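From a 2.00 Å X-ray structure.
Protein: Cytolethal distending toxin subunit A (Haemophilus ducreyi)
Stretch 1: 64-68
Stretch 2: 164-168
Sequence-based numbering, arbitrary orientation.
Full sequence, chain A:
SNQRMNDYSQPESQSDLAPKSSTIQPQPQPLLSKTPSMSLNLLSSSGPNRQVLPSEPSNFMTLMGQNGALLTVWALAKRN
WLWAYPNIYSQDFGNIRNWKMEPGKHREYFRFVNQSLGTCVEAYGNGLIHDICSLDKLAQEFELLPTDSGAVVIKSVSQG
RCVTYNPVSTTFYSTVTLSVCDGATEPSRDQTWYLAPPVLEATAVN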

# COMPACT_ATOMS: atom_id res chain seq x y z
N MET A 64 -6.02 -6.13 13.10
CA MET A 64 -6.66 -7.44 13.21
C MET A 64 -5.68 -8.57 13.49
O MET A 64 -4.67 -8.70 12.80
CB MET A 64 -7.41 -7.74 11.89
CG MET A 64 -8.10 -9.11 11.86
SD MET A 64 -8.72 -9.62 10.22
CE MET A 64 -10.04 -8.44 9.88
N GLY A 65 -5.98 -9.39 14.49
CA GLY A 65 -5.12 -10.51 14.81
C GLY A 65 -5.40 -11.64 13.83
O GLY A 65 -6.36 -11.57 13.05
N GLN A 66 -4.59 -12.69 13.88
CA GLN A 66 -4.74 -13.79 12.94
C GLN A 66 -6.04 -14.57 13.13
O GLN A 66 -6.44 -15.36 12.25
CB GLN A 66 -3.55 -14.73 13.06
CG GLN A 66 -2.24 -14.04 12.68
CD GLN A 66 -1.35 -14.97 11.91
OE1 GLN A 66 -1.47 -15.08 10.70
NE2 GLN A 66 -0.46 -15.66 12.62
N ASN A 67 -6.70 -14.33 14.26
CA ASN A 67 -7.95 -14.99 14.60
C ASN A 67 -9.14 -14.06 14.29
O ASN A 67 -10.29 -14.37 14.62
CB ASN A 67 -7.95 -15.36 16.09
CG ASN A 67 -7.87 -14.15 17.00
OD1 ASN A 67 -7.65 -13.02 16.53
ND2 ASN A 67 -8.02 -14.37 18.30
N GLY A 68 -8.83 -12.94 13.63
CA GLY A 68 -9.86 -11.98 13.24
C GLY A 68 -10.24 -10.97 14.31
O GLY A 68 -11.04 -10.05 14.06
N THR A 164 1.19 -8.77 22.10
CA THR A 164 0.95 -10.21 22.04
C THR A 164 -0.49 -10.56 22.39
O THR A 164 -1.13 -9.87 23.19
CB THR A 164 1.89 -10.89 23.07
OG1 THR A 164 3.22 -10.41 22.87
CG2 THR A 164 1.85 -12.42 22.96
N TYR A 165 -1.01 -11.64 21.80
CA TYR A 165 -2.38 -12.06 22.09
C TYR A 165 -2.52 -13.56 21.87
O TYR A 165 -1.68 -14.18 21.23
CB TYR A 165 -3.37 -11.32 21.18
CG TYR A 165 -3.17 -11.64 19.71
CD1 TYR A 165 -3.94 -12.64 19.08
CD2 TYR A 165 -2.21 -10.97 18.97
CE1 TYR A 165 -3.73 -12.96 17.73
CE2 TYR A 165 -1.99 -11.28 17.63
CZ TYR A 165 -2.74 -12.26 17.01
OH TYR A 165 -2.48 -12.58 15.69
N ASN A 166 -3.60 -14.13 22.41
CA ASN A 166 -3.86 -15.55 22.24
C ASN A 166 -4.90 -15.73 21.14
O ASN A 166 -6.04 -15.35 21.30
CB ASN A 166 -4.40 -16.16 23.54
CG ASN A 166 -5.59 -15.38 24.10
OD1 ASN A 166 -5.52 -14.16 24.31
ND2 ASN A 166 -6.69 -16.09 24.36
N PRO A 167 -4.50 -16.31 20.00
CA PRO A 167 -5.42 -16.54 18.88
C PRO A 167 -6.59 -17.40 19.38
O PRO A 167 -7.76 -17.06 19.13
CB PRO A 167 -4.55 -17.31 17.89
CG PRO A 167 -3.20 -16.70 18.08
CD PRO A 167 -3.10 -16.59 19.61
N VAL A 168 -6.28 -18.49 20.07
CA VAL A 168 -7.32 -19.38 20.60
C VAL A 168 -7.87 -18.86 21.92
O VAL A 168 -7.12 -18.49 22.83
CB VAL A 168 -6.78 -20.83 20.78
CG1 VAL A 168 -7.81 -21.69 21.49
CG2 VAL A 168 -6.45 -21.44 19.43

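The contact is small, about 220 Å² summed over both sides, and it is built around a beta turn in one stretch meeting a tyrosine and a proline from nearly a hundred residues further along the chain. Met64, on the strand that leads in, takes no part: its CA-to-CB bond points away from the other stretch, and the residue makes no contact with it.

Gly65 opens the type I turn, and here the absence of a side chain matters. The OH of Tyr165 lies 3.5 Å from Gly65 CA, and a CB at this position would point toward the other stretch and sit 2.9 Å from Tyr165 CE1, a clash. With no CB there, the hydroxyl end of the tyrosine can come close to the backbone.

That approach carries the phenol to the next amide. Gln66 N donates to Tyr165 OH at 2.8 Å, nearly linear at 172°, so the amide of the buried Gln66 is satisfied by a side chain reaching across. Tyr165 suits the role: with chi1 at 63° (p), its long rigid ring delivers a polar tip to the turn. The CA-to-CB bond of Gln66 points sideways, and its CG passes 3.4 Å from Tyr165 OH, while its side-chain amide finds hydrogen bonds elsewhere in the structure.

Asn67 supplies the second bond. Its CA-to-CB bond points toward the other stretch, and with chi1 at 63° (p) ND2 donates to Pro167 O at 2.8 Å. The carboxamide thus reads a backbone carbonyl, while Asn67 CB packs 4.3 Å from Pro167 CB.

Gly68 closes the turn, its N bonded to Gly65 O at 2.9 Å. It makes no contact with the other stretch; at its phi of 85° and psi of -5°, a CB would be jammed against the carbonyl O of Asn67. One glycine serves the contact, the other the fold of the turn.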